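N5-Carboxyaminoimidazole ribonucleotide synthetase (PDB 3ORQ) catalyses the ATP-dependent conversion of 5-aminoimidazole ribonucleotide and bicarbonate to N5-carboxyaminoimidazole ribonucleotide, a step of purine biosynthesis, using an ATP-grasp fold. Local coordinates at residues A[20-25]-A[341-346]; A[26-31]-A[50-55]; A[275-280]-A[349-354]; A[282-287]-A[335-340]. All blocks are in the same frame, centred on the assembly; numbering follows the deposited sequence.

Interaction 1 of 4, residues A[20-25]-A[341-346]; sequences GGQLGK and YGKSER. With POP (pyrophosphate 2-), chain E.
Gln22 lies across one face of the Tyr341 ring: its CB sits 3.6 Å from the Tyr341 ring centroid in a CH-pi contact, and the amide farther along the chain is stacked with the ring, the two planes only 12° apart. At the far end of the ring, Tyr341 OH is hydrogen-bonded to His354. Gln22 opens helix 22-33 just after Gly21, its N-cap, in a glycine-rich strand-turn-helix that fits the Rossmann-like preATP-grasp domain; Tyr341 belongs to the C-terminal domain. A chi1 of 65° brings Gln22 CG to 3.6 Å from Tyr341 CE2, and the bend at chi2 lays the amide along the ring. Gln22 OE1 thereby meets the end of the extended Lys343 chain, accepting a 2.9 Å hydrogen bond from Lys343 NZ. The same ammonium donates to pyrophosphate O5 at 3.0 Å and also to Lys351 O, so three acceptors fix it and Gln22 acts as a second-shell residue of the pyrophosphate pocket. Lys25, also fully extended, bonds Gln32 O of the second subunit and the Tyr341 carbonyl: Lys25 NZ stands 2.9 Å from Tyr341 O, 48° out of the carbonyl plane.

Interaction 2 of 4, residues A[26-31]-A[50-55]; sequences MMAQSA and RYVAHE
Val52 turns its isopropyl group toward helix 22-33, and its two methyls divide the work between neighbouring helix residues. CG2 faces Ala28, 3.9 Å from Ala28 CB, while Val52 CG1 comes equally close, 3.9 Å, to Gln29 CG. The valine torsion explains the split: at chi1 -70° CG1 lies anti to the carbonyl carbon, beside the backbone N, which leaves CG2 between N and the carbonyl carbon. Ala28 CB points toward the loop and also lies 3.4 Å from Val52 O, so a small side chain lets the backbones draw together, with Ala28 CA 6.2 Å from Val52 CA. Gln29 behaves differently. Its CB leaves the helix at a slant to the loop, its aliphatic part crosses the valine at an angle, and its amide runs on to a weak hydrogen bond with Gln29 of the second subunit.

The contact belongs to the Rossmann-like preATP-grasp domain. Ala28 also packs on Ile17 of strand 14-18, so the helix is held between its parallel sheet and the loop that leads into edge strand 55-58. The loop also borders the dimer interface, where the Tyr51 ring meets that of His54 of the second subunit.

Across the two segments everything rests on van der Waals contact between carbons and one carbonyl oxygen. That polar atom, Val52 O, is served from outside, accepting a hydrogen bond from Gln32 NE2 of the same chain. Shape therefore governs how helix and loop fit here.

Interaction 3 of 4, residues A[275-280]-A[349-354]; sequences PHNSGH and SRKMGH. With POP (pyrophosphate 2-), chain E.
His280 and His354 make the aromatic part of this contact, where the ATP-grasp loop following strand 266-272 packs against strand 351-358 of the C-terminal domain, next to a classic beta bulge at Met352 and Gly353. The imidazoles meet obliquely, centroids 5.0 Å apart and planes at 34°. The tighter fit is a CH-pi contact: His280 CB stands over one face of the His354 ring, 3.8 Å from its centroid. With chi1 at 68° the His354 ring folds back over its own backbone, which helps present that face to the loop.

A water links the same pair by hydrogen bonds. It donates to His280 O at 2.7 Å and lies in the plane of the His354 ring, 2.8 Å from His354 NE2; His354 ND1 is taken by Tyr341.

Among the charged groups, the extended Lys351 chain heads straight for the Asn277 side chain, and its ammonium also faces Asp158, an ATP-site residue, in a long, weak ion pair. Arg350, on the ligand side, lines the pyrophosphate pocket and grips one phosphoryl group with two nearly straight bonds: Arg350 NE donates to O5 at 3.0 Å, and Arg350 NH2 to O6 at 3.1 Å.

Interaction 4 of 4, residues A[282-287]-A[335-340]; sequences SIEACD and EWHLHI
A histidine-carboxylate hydrogen bond, flanked by apolar contacts, joins the short helix 282-285 of the ATP-grasp region to strand 338-340, an outermost strand of the large antiparallel sheet that runs from the ATP-grasp region into the C-terminal domain. His339 NE2 donates to Glu284 OE2 at 2.7 Å with an almost linear N-H...O angle of 174°. The acceptor lies in the plane of the imidazole and uses its syn lone pair, although the carboxylate itself is turned nearly perpendicular to the ring, 89° between planes. Chi1 of Glu284 puts CG over one face of the His337 ring, 4.0 Å from His337 CG; the bend at chi2 (78°) then swings the carboxylate to His339. Beside the bond, Ile283 CD1 reaches within 3.8 Å of His339 CE1. A carboxylate so placed would probably favour the protonated imidazole.

Neighbours fix both histidines: the His339 ring stacks on His354 of the adjoining strand, while His337 ND1 is bonded to Thr356 O. The His337 ring also meets Tyr288 of the second subunit, which brings the contact to the dimer interface. Away from the annotated sites, it is a helix-to-edge-strand junction between the ATP-grasp and C-terminal parts, built on the His-carboxylate motif.

How the interactions relate
Interactions 1 and 3 both reach the pyrophosphate: Lys343 from the first and Arg350 from the third donate to the same oxygen, O5. Their centres are 10 Å apart and Tyr341 connects them, with Tyr341 N 2.9 Å from Met352 O. Interaction 4 adds the strand beside 351-358 in the same sheet, His339 N lying 2.8 Å from His354 O, yet its His339 side chain is about 14 Å from the pyrophosphate. Helix 22-33 serves interactions 1 and 2, and its selenomethionine Met26 touches interactions 3 and 4: Met26 CE is 3.5 Å from His280 CE1, and Met26 SE is 3.9 Å from Ile283 CD1. Interactions 1, 2 and 4 also touch the second subunit, whereas interaction 3 stays within one chain.

Interaction 1 of 4, residues A[20-25]-A[341-346]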
loop_
_atom_site.group_PDB
_atom_site.type_symbol
_atom_site.label_atom_id
_atom_site.label_comp_id
_atom_site.label_asym_id
_atom_site.label_seq_id
_atom_site.Cartn_x
_atom_site.Cartn_y
_atom_site.Cartn_z
ATOM N N GLY A 20 12.807 -5.389 12.168
ATOM C CA GLY A 20 11.756 -4.401 12.083
ATOM C C GLY A 20 12.167 -3.135 11.387
ATOM O O GLY A 20 11.648 -2.063 11.675
ATOM N N GLY A 21 13.097 -3.238 10.457
ATOM C CA GLY A 21 13.552 -2.089 9.706
ATOM C C GLY A 21 12.463 -1.781 8.694
ATOM O O GLY A 21 11.334 -2.281 8.804
ATOM N N GLN A 22 12.785 -0.971 7.694
ATOM C CA GLN A 22 11.779 -0.534 6.796
ATOM C C GLN A 22 11.319 -1.672 5.903
ATOM O O GLN A 22 10.205 -1.619 5.371
ATOM C CB GLN A 22 12.272 0.624 5.930
ATOM C CG GLN A 22 13.396 0.294 4.988
ATOM C CD GLN A 22 14.803 0.498 5.645
ATOM O OE1 GLN A 22 14.927 0.579 6.873
ATOM N NE2 GLN A 22 15.840 0.583 4.818
ATOM N N LEU A 23 12.181 -2.653 5.690
ATOM C CA LEU A 23 11.811 -3.784 4.838
ATOM C C LEU A 23 10.731 -4.614 5.530
ATOM O O LEU A 23 9.771 -5.021 4.891
ATOM C CB LEU A 23 13.001 -4.657 4.483
ATOM C CG LEU A 23 14.189 -4.059 3.722
ATOM C CD1 LEU A 23 15.247 -5.225 3.501
ATOM C CD2 LEU A 23 13.815 -3.480 2.408
ATOM N N GLY A 24 10.900 -4.832 6.839
ATOM C CA GLY A 24 9.917 -5.522 7.661
ATOM C C GLY A 24 8.620 -4.733 7.651
ATOM O O GLY A 24 7.528 -5.308 7.542
ATOM N N LYS A 25 8.731 -3.407 7.690
ATOM C CA LYS A 25 7.570 -2.546 7.799
ATOM C C LYS A 25 6.737 -2.725 6.560
ATOM O O LYS A 25 5.527 -2.919 6.606
ATOM C CB LYS A 25 8.027 -1.065 7.919
ATOM C CG LYS A 25 6.860 0.001 7.817
ATOM C CD LYS A 25 7.379 1.467 7.792
ATOM C CE LYS A 25 6.177 2.403 7.837
ATOM N NZ LYS A 25 6.591 3.803 7.846
ATOM N N TYR A 341 10.224 6.441 6.403
ATOM C CA TYR A 341 10.162 5.205 7.161
ATOM C C TYR A 341 9.715 5.415 8.576
ATOM O O TYR A 341 9.039 4.546 9.135
ATOM C CB TYR A 341 11.483 4.442 7.115
ATOM C CG TYR A 341 11.860 4.120 5.697
ATOM C CD1 TYR A 341 10.885 3.851 4.742
ATOM C CD2 TYR A 341 13.211 4.091 5.309
ATOM C CE1 TYR A 341 11.242 3.532 3.387
ATOM C CE2 TYR A 341 13.594 3.783 3.956
ATOM C CZ TYR A 341 12.627 3.499 3.024
ATOM O OH TYR A 341 13.021 3.218 1.714
ATOM N N GLY A 342 10.027 6.580 9.131
ATOM C CA GLY A 342 9.630 6.899 10.506
ATOM C C GLY A 342 10.742 6.657 11.544
ATOM O O GLY A 342 10.461 6.593 12.750
ATOM N N LYS A 343 11.994 6.527 11.090
ATOM C CA LYS A 343 13.108 6.344 12.014
ATOM C C LYS A 343 13.314 7.640 12.859
ATOM O O LYS A 343 13.239 8.765 12.331
ATOM C CB LYS A 343 14.342 6.009 11.251
ATOM C CG LYS A 343 14.176 4.804 10.353
ATOM C CD LYS A 343 15.416 4.474 9.583
ATOM C CE LYS A 343 15.158 3.202 8.801
ATOM N NZ LYS A 343 16.374 2.694 8.123
ATOM N N SER A 344 13.512 7.511 14.164
ATOM C CA SER A 344 13.565 8.741 15.004
ATOM C C SER A 344 14.907 9.472 15.005
ATOM O O SER A 344 14.942 10.645 15.268
ATOM C CB SER A 344 13.097 8.499 16.447
ATOM O OG SER A 344 13.907 7.536 17.062
ATOM N N GLU A 345 15.993 8.790 14.667
ATOM C CA GLU A 345 17.313 9.424 14.661
ATOM C C GLU A 345 17.867 9.653 13.267
ATOM O O GLU A 345 18.347 8.707 12.609
ATOM C CB GLU A 345 18.314 8.619 15.487
ATOM C CG GLU A 345 19.485 9.482 15.980
ATOM C CD GLU A 345 20.650 8.684 16.600
ATOM O OE1 GLU A 345 20.643 7.436 16.507
ATOM O OE2 GLU A 345 21.587 9.317 17.153
ATOM N N ARG A 346 17.807 10.897 12.800
ATOM C CA ARG A 346 18.362 11.208 11.485
ATOM C C ARG A 346 19.917 11.232 11.451
ATOM O O ARG A 346 20.545 11.937 12.247
ATOM C CB ARG A 346 17.796 12.546 10.975
ATOM C CG ARG A 346 18.308 12.890 9.573
ATOM C CD ARG A 346 17.805 14.203 9.041
ATOM N NE ARG A 346 16.365 14.295 9.067
ATOM C CZ ARG A 346 15.674 15.368 8.670
ATOM N NH1 ARG A 346 16.285 16.449 8.161
ATOM N NH2 ARG A 346 14.356 15.346 8.769
HETATM P P1 POP E . 22.086 1.803 10.087
HETATM O O1 POP E . 23.158 1.024 10.829
HETATM O O2 POP E . 22.177 3.300 10.321
HETATM O O3 POP E . 22.175 1.530 8.600
HETATM O O POP E . 20.727 1.217 10.728
HETATM P P2 POP E . 19.354 1.131 9.900
HETATM O O4 POP E . 19.420 -0.063 8.966
HETATM O O5 POP E . 19.157 2.421 9.160
HETATM O O6 POP E . 18.248 0.967 10.906
#

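Interaction 2 of 4, residues A[26-31]-A[50-55]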
loop_
_atom_site.group_PDB
_atom_site.type_symbol
_atom_site.label_atom_id
_atom_site.label_comp_id
_atom_site.label_asym_id
_atom_site.label_seq_id
_atom_site.Cartn_x
_atom_site.Cartn_y
_atom_site.Cartn_z
HETATM N N MSE A 26 7.378 -2.669 5.416
HETATM C CA MSE A 26 6.632 -2.782 4.177
HETATM C C MSE A 26 6.040 -4.208 3.955
HETATM O O MSE A 26 4.953 -4.356 3.375
HETATM C CB MSE A 26 7.517 -2.316 3.039
HETATM C CG MSE A 26 7.863 -0.816 3.122
HETATM SE SE MSE A 26 8.929 -0.210 1.568
HETATM C CE MSE A 26 10.664 -0.586 2.255
HETATM N N MSE A 27 6.742 -5.239 4.425
HETATM C CA MSE A 27 6.222 -6.596 4.420
HETATM C C MSE A 27 4.971 -6.624 5.274
HETATM O O MSE A 27 3.987 -7.257 4.884
HETATM C CB MSE A 27 7.215 -7.565 5.098
HETATM C CG MSE A 27 8.433 -8.014 4.269
HETATM SE SE MSE A 27 9.528 -9.301 5.271
HETATM C CE MSE A 27 11.018 -9.452 4.043
ATOM N N ALA A 28 5.034 -6.002 6.462
ATOM C CA ALA A 28 3.914 -6.049 7.420
ATOM C C ALA A 28 2.686 -5.283 6.900
ATOM O O ALA A 28 1.524 -5.719 7.118
ATOM C CB ALA A 28 4.344 -5.497 8.821
ATOM N N GLN A 29 2.931 -4.161 6.201
ATOM C CA GLN A 29 1.818 -3.429 5.565
ATOM C C GLN A 29 1.117 -4.258 4.503
ATOM O O GLN A 29 -0.117 -4.279 4.452
ATOM C CB GLN A 29 2.262 -2.076 5.022
ATOM C CG GLN A 29 2.647 -1.117 6.187
ATOM C CD GLN A 29 2.788 0.350 5.748
ATOM O OE1 GLN A 29 1.836 1.087 5.803
ATOM N NE2 GLN A 29 3.976 0.741 5.255
ATOM N N SER A 30 1.876 -4.991 3.683
ATOM C CA SER A 30 1.234 -5.910 2.741
ATOM C C SER A 30 0.476 -7.028 3.460
ATOM O O SER A 30 -0.655 -7.370 3.087
ATOM C CB SER A 30 2.236 -6.571 1.776
ATOM O OG SER A 30 2.641 -5.615 0.824
ATOM N N ALA A 31 1.116 -7.621 4.448
ATOM C CA ALA A 31 0.501 -8.707 5.188
ATOM C C ALA A 31 -0.815 -8.252 5.816
ATOM O O ALA A 31 -1.806 -8.981 5.744
ATOM C CB ALA A 31 1.443 -9.219 6.252
ATOM N N ARG A 50 7.283 -1.343 14.152
ATOM C CA ARG A 50 6.652 -1.634 15.435
ATOM C C ARG A 50 5.163 -1.373 15.472
ATOM O O ARG A 50 4.418 -2.135 16.084
ATOM C CB ARG A 50 7.329 -0.866 16.568
ATOM C CG ARG A 50 6.555 -1.009 17.863
ATOM C CD ARG A 50 7.339 -0.515 19.049
ATOM N NE ARG A 50 6.610 -0.762 20.280
ATOM C CZ ARG A 50 6.933 -0.229 21.458
ATOM N NH1 ARG A 50 7.992 0.577 21.577
ATOM N NH2 ARG A 50 6.176 -0.479 22.511
ATOM N N TYR A 51 4.722 -0.310 14.814
ATOM C CA TYR A 51 3.279 0.018 14.818
ATOM C C TYR A 51 2.484 -0.385 13.580
ATOM O O TYR A 51 1.396 0.135 13.357
ATOM C CB TYR A 51 3.100 1.508 15.142
ATOM C CG TYR A 51 3.738 1.845 16.467
ATOM C CD1 TYR A 51 3.081 1.580 17.659
ATOM C CD2 TYR A 51 5.028 2.347 16.517
ATOM C CE1 TYR A 51 3.681 1.876 18.907
ATOM C CE2 TYR A 51 5.639 2.661 17.735
ATOM C CZ TYR A 51 4.957 2.425 18.918
ATOM O OH TYR A 51 5.580 2.701 20.094
ATOM N N VAL A 52 3.052 -1.270 12.749
ATOM C CA VAL A 52 2.252 -2.015 11.788
ATOM C C VAL A 52 2.305 -3.547 12.066
ATOM O O VAL A 52 2.193 -4.385 11.138
ATOM C CB VAL A 52 2.702 -1.676 10.350
ATOM C CG1 VAL A 52 2.301 -0.260 9.996
ATOM C CG2 VAL A 52 4.195 -1.865 10.171
ATOM N N ALA A 53 2.525 -3.892 13.350
ATOM C CA ALA A 53 2.472 -5.282 13.844
ATOM C C ALA A 53 1.400 -5.435 14.911
ATOM O O ALA A 53 1.124 -4.494 15.626
ATOM C CB ALA A 53 3.771 -5.665 14.422
ATOM N N HIS A 54 0.774 -6.604 14.993
ATOM C CA HIS A 54 -0.144 -6.917 16.078
ATOM C C HIS A 54 0.616 -7.090 17.352
ATOM O O HIS A 54 0.139 -6.728 18.408
ATOM C CB HIS A 54 -0.919 -8.209 15.776
ATOM C CG HIS A 54 -1.914 -8.040 14.675
ATOM N ND1 HIS A 54 -1.534 -7.958 13.362
ATOM C CD2 HIS A 54 -3.255 -7.861 14.685
ATOM C CE1 HIS A 54 -2.601 -7.765 12.598
ATOM N NE2 HIS A 54 -3.657 -7.710 13.374
ATOM N N GLU A 55 1.839 -7.582 17.245
ATOM C CA GLU A 55 2.612 -7.789 18.427
ATOM C C GLU A 55 4.075 -7.459 18.159
ATOM O O GLU A 55 4.583 -7.705 17.072
ATOM C CB GLU A 55 2.422 -9.241 18.823
ATOM C CG GLU A 55 2.872 -9.630 20.178
ATOM C CD GLU A 55 2.172 -10.902 20.637
ATOM O OE1 GLU A 55 1.154 -11.331 20.011
ATOM O OE2 GLU A 55 2.654 -11.457 21.633
#

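Interaction 3 of 4, residues A[275-280]-A[349-354]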
loop_
_atom_site.group_PDB
_atom_site.type_symbol
_atom_site.label_atom_id
_atom_site.label_comp_id
_atom_site.label_asym_id
_atom_site.label_seq_id
_atom_site.Cartn_x
_atom_site.Cartn_y
_atom_site.Cartn_z
ATOM N N PRO A 275 13.510 -9.029 0.030
ATOM C CA PRO A 275 13.261 -7.826 -0.767
ATOM C C PRO A 275 14.475 -6.918 -0.673
ATOM O O PRO A 275 15.243 -7.005 0.289
ATOM C CB PRO A 275 12.053 -7.203 -0.073
ATOM C CG PRO A 275 11.254 -8.469 0.414
ATOM C CD PRO A 275 12.371 -9.352 0.915
ATOM N N HIS A 276 14.654 -6.053 -1.654
ATOM C CA HIS A 276 15.907 -5.309 -1.760
ATOM C C HIS A 276 15.577 -3.879 -2.111
ATOM O O HIS A 276 14.574 -3.623 -2.783
ATOM C CB HIS A 276 16.778 -5.984 -2.840
ATOM C CG HIS A 276 18.099 -5.329 -3.105
ATOM N ND1 HIS A 276 18.269 -4.354 -4.073
ATOM C CD2 HIS A 276 19.338 -5.571 -2.594
ATOM C CE1 HIS A 276 19.549 -4.000 -4.119
ATOM N NE2 HIS A 276 20.218 -4.720 -3.232
ATOM N N ASN A 277 16.428 -2.950 -1.667
ATOM C CA ASN A 277 16.236 -1.507 -1.892
ATOM C C ASN A 277 15.904 -1.188 -3.364
ATOM O O ASN A 277 15.117 -0.253 -3.665
ATOM C CB ASN A 277 17.516 -0.768 -1.503
ATOM C CG ASN A 277 17.294 0.708 -1.225
ATOM O OD1 ASN A 277 16.228 1.300 -1.526
ATOM N ND2 ASN A 277 18.293 1.308 -0.599
ATOM N N SER A 278 16.471 -1.964 -4.295
ATOM C CA SER A 278 16.258 -1.634 -5.704
ATOM C C SER A 278 14.878 -2.074 -6.194
ATOM O O SER A 278 14.535 -1.913 -7.392
ATOM C CB SER A 278 17.361 -2.248 -6.598
ATOM O OG SER A 278 17.387 -3.673 -6.496
ATOM N N GLY A 279 14.086 -2.651 -5.303
ATOM C CA GLY A 279 12.748 -3.143 -5.693
ATOM C C GLY A 279 11.611 -2.290 -5.194
ATOM O O GLY A 279 10.429 -2.610 -5.448
ATOM N N HIS A 280 11.929 -1.234 -4.444
ATOM C CA HIS A 280 10.875 -0.439 -3.793
ATOM C C HIS A 280 9.910 0.208 -4.778
ATOM O O HIS A 280 8.698 0.324 -4.454
ATOM C CB HIS A 280 11.402 0.569 -2.803
ATOM C CG HIS A 280 12.120 -0.053 -1.650
ATOM N ND1 HIS A 280 12.002 -1.386 -1.334
ATOM C CD2 HIS A 280 13.022 0.456 -0.780
ATOM C CE1 HIS A 280 12.780 -1.671 -0.306
ATOM N NE2 HIS A 280 13.402 -0.567 0.057
ATOM N N SER A 349 23.818 9.481 6.370
ATOM C CA SER A 349 23.882 8.379 5.416
ATOM C C SER A 349 22.851 7.294 5.723
ATOM O O SER A 349 22.768 6.294 5.034
ATOM C CB SER A 349 25.294 7.763 5.389
ATOM O OG SER A 349 26.184 8.629 4.725
ATOM N N ARG A 350 22.063 7.501 6.763
ATOM C CA ARG A 350 21.032 6.537 7.110
ATOM C C ARG A 350 19.900 6.652 6.069
ATOM O O ARG A 350 19.548 7.749 5.624
ATOM C CB ARG A 350 20.542 6.850 8.539
ATOM C CG ARG A 350 19.671 5.746 9.125
ATOM C CD ARG A 350 19.375 5.910 10.566
ATOM N NE ARG A 350 18.730 4.708 11.105
ATOM C CZ ARG A 350 18.063 4.639 12.267
ATOM N NH1 ARG A 350 17.952 5.720 13.060
ATOM N NH2 ARG A 350 17.521 3.481 12.658
ATOM N N LYS A 351 19.340 5.525 5.666
ATOM C CA LYS A 351 18.245 5.498 4.702
ATOM C C LYS A 351 17.010 5.842 5.482
ATOM O O LYS A 351 16.589 5.052 6.330
ATOM C CB LYS A 351 18.107 4.105 4.106
ATOM C CG LYS A 351 19.227 3.731 3.185
ATOM C CD LYS A 351 19.148 2.290 2.736
ATOM C CE LYS A 351 20.343 1.955 1.880
ATOM N NZ LYS A 351 20.249 0.529 1.386
HETATM N N MSE A 352 16.416 7.003 5.209
HETATM C CA MSE A 352 15.305 7.506 6.021
HETATM C C MSE A 352 13.982 7.321 5.291
HETATM O O MSE A 352 12.907 7.440 5.891
HETATM C CB MSE A 352 15.521 9.007 6.343
HETATM C CG MSE A 352 16.902 9.324 7.009
HETATM SE SE MSE A 352 17.152 8.498 8.744
HETATM C CE MSE A 352 15.860 9.392 9.760
ATOM N N GLY A 353 14.069 7.110 3.984
ATOM C CA GLY A 353 12.867 6.961 3.169
ATOM C C GLY A 353 13.280 6.821 1.722
ATOM O O GLY A 353 14.467 6.645 1.441
ATOM N N HIS A 354 12.294 6.879 0.813
ATOM C CA HIS A 354 12.586 6.941 -0.610
ATOM C C HIS A 354 11.424 7.635 -1.327
ATOM O O HIS A 354 10.335 7.876 -0.764
ATOM C CB HIS A 354 12.851 5.544 -1.191
ATOM C CG HIS A 354 11.630 4.657 -1.222
ATOM N ND1 HIS A 354 11.293 3.811 -0.188
ATOM C CD2 HIS A 354 10.679 4.478 -2.177
ATOM C CE1 HIS A 354 10.182 3.154 -0.494
ATOM N NE2 HIS A 354 9.777 3.558 -1.690
HETATM P P1 POP E . 22.086 1.803 10.087
HETATM O O1 POP E . 23.158 1.024 10.829
HETATM O O2 POP E . 22.177 3.300 10.321
HETATM O O3 POP E . 22.175 1.530 8.600
HETATM O O POP E . 20.727 1.217 10.728
HETATM P P2 POP E . 19.354 1.131 9.900
HETATM O O4 POP E . 19.420 -0.063 8.966
HETATM O O5 POP E . 19.157 2.421 9.160
HETATM O O6 POP E . 18.248 0.967 10.906
HETATM O O HOH W 1 7.935 2.744 -3.638
#

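Interaction 4 of 4, residues A[282-287]-A[335-340]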
loop_
_atom_site.group_PDB
_atom_site.type_symbol
_atom_site.label_atom_id
_atom_site.label_comp_id
_atom_site.label_asym_id
_atom_site.label_seq_id
_atom_site.Cartn_x
_atom_site.Cartn_y
_atom_site.Cartn_z
ATOM N N SER A 282 8.432 -0.919 -7.167
ATOM C CA SER A 282 7.353 -1.820 -7.625
ATOM C C SER A 282 6.062 -1.573 -6.852
ATOM O O SER A 282 4.950 -1.977 -7.269
ATOM C CB SER A 282 7.774 -3.288 -7.448
ATOM O OG SER A 282 8.019 -3.582 -6.087
ATOM N N ILE A 283 6.185 -0.902 -5.716
ATOM C CA ILE A 283 4.957 -0.535 -4.985
ATOM C C ILE A 283 4.090 0.356 -5.856
ATOM O O ILE A 283 2.926 0.120 -5.978
ATOM C CB ILE A 283 5.237 0.146 -3.665
ATOM C CG1 ILE A 283 5.755 -0.871 -2.675
ATOM C CG2 ILE A 283 3.954 0.755 -3.092
ATOM C CD1 ILE A 283 6.551 -0.218 -1.514
ATOM N N GLU A 284 4.649 1.404 -6.443
ATOM C CA GLU A 284 3.796 2.282 -7.264
ATOM C C GLU A 284 3.681 1.843 -8.725
ATOM O O GLU A 284 2.637 2.070 -9.372
ATOM C CB GLU A 284 4.309 3.720 -7.223
ATOM C CG GLU A 284 4.031 4.474 -5.886
ATOM C CD GLU A 284 5.004 4.063 -4.821
ATOM O OE1 GLU A 284 6.002 3.424 -5.201
ATOM O OE2 GLU A 284 4.763 4.324 -3.618
ATOM N N ALA A 285 4.738 1.227 -9.246
ATOM C CA ALA A 285 4.891 1.054 -10.717
ATOM C C ALA A 285 4.396 -0.271 -11.280
ATOM O O ALA A 285 4.159 -0.371 -12.488
ATOM C CB ALA A 285 6.324 1.278 -11.103
ATOM N N CYS A 286 4.193 -1.269 -10.425
ATOM C CA CYS A 286 3.843 -2.649 -10.907
ATOM C C CYS A 286 2.486 -3.033 -10.414
ATOM O O CYS A 286 1.961 -2.405 -9.485
ATOM C CB CYS A 286 4.864 -3.707 -10.417
ATOM S SG CYS A 286 6.540 -3.479 -11.059
ATOM N N ASP A 287 1.929 -4.090 -10.986
ATOM C CA ASP A 287 0.615 -4.545 -10.540
ATOM C C ASP A 287 0.723 -5.369 -9.253
ATOM O O ASP A 287 -0.301 -5.675 -8.607
ATOM C CB ASP A 287 -0.106 -5.326 -11.656
ATOM C CG ASP A 287 0.771 -6.409 -12.299
ATOM O OD1 ASP A 287 1.976 -6.509 -11.971
ATOM O OD2 ASP A 287 0.259 -7.171 -13.148
ATOM N N GLU A 335 4.063 14.265 -6.979
ATOM C CA GLU A 335 4.569 13.307 -7.977
ATOM C C GLU A 335 5.833 12.596 -7.488
ATOM O O GLU A 335 6.354 11.741 -8.195
ATOM C CB GLU A 335 4.783 13.952 -9.381
ATOM C CG GLU A 335 5.936 14.954 -9.460
ATOM C CD GLU A 335 5.584 16.387 -9.006
ATOM O OE1 GLU A 335 4.638 16.588 -8.228
ATOM O OE2 GLU A 335 6.276 17.335 -9.428
ATOM N N TRP A 336 6.311 12.932 -6.288
ATOM C CA TRP A 336 7.425 12.201 -5.710
ATOM C C TRP A 336 7.022 10.921 -4.939
ATOM O O TRP A 336 7.883 10.089 -4.631
ATOM C CB TRP A 336 8.276 13.136 -4.838
ATOM C CG TRP A 336 9.064 14.163 -5.664
ATOM C CD1 TRP A 336 9.092 14.279 -7.041
ATOM C CD2 TRP A 336 9.956 15.161 -5.167
ATOM N NE1 TRP A 336 9.913 15.293 -7.403
ATOM C CE2 TRP A 336 10.466 15.858 -6.287
ATOM C CE3 TRP A 336 10.361 15.546 -3.878
ATOM C CZ2 TRP A 336 11.390 16.925 -6.176
ATOM C CZ3 TRP A 336 11.288 16.624 -3.753
ATOM C CH2 TRP A 336 11.786 17.301 -4.909
ATOM N N HIS A 337 5.737 10.743 -4.656
ATOM C CA HIS A 337 5.231 9.547 -3.933
ATOM C C HIS A 337 6.199 9.208 -2.809
ATOM O O HIS A 337 6.963 8.227 -2.878
ATOM C CB HIS A 337 5.029 8.332 -4.849
ATOM C CG HIS A 337 3.947 8.501 -5.890
ATOM N ND1 HIS A 337 4.212 8.845 -7.202
ATOM C CD2 HIS A 337 2.607 8.375 -5.805
ATOM C CE1 HIS A 337 3.083 8.933 -7.881
ATOM N NE2 HIS A 337 2.092 8.630 -7.057
ATOM N N LEU A 338 6.185 10.044 -1.783
ATOM C CA LEU A 338 7.185 9.949 -0.755
ATOM C C LEU A 338 6.880 8.850 0.235
ATOM O O LEU A 338 5.734 8.733 0.684
ATOM C CB LEU A 338 7.284 11.286 -0.034
ATOM C CG LEU A 338 8.016 12.283 -0.904
ATOM C CD1 LEU A 338 7.382 13.753 -0.816
ATOM C CD2 LEU A 338 9.482 12.213 -0.513
ATOM N N HIS A 339 7.912 8.055 0.556
ATOM C CA HIS A 339 7.886 7.066 1.655
ATOM C C HIS A 339 8.834 7.535 2.751
ATOM O O HIS A 339 10.030 7.710 2.500
ATOM C CB HIS A 339 8.403 5.698 1.174
ATOM C CG HIS A 339 7.453 4.978 0.287
ATOM N ND1 HIS A 339 6.877 3.772 0.636
ATOM C CD2 HIS A 339 6.941 5.303 -0.924
ATOM C CE1 HIS A 339 6.092 3.365 -0.345
ATOM N NE2 HIS A 339 6.093 4.283 -1.295
ATOM N N ILE A 340 8.327 7.733 3.965
ATOM C CA ILE A 340 9.220 8.150 5.055
ATOM C C ILE A 340 9.104 7.078 6.081
ATOM O O ILE A 340 7.996 6.801 6.562
ATOM C CB ILE A 340 8.862 9.561 5.638
ATOM C CG1 ILE A 340 9.540 10.654 4.819
ATOM C CG2 ILE A 340 9.471 9.720 7.024
ATOM C CD1 ILE A 340 9.028 10.803 3.483
#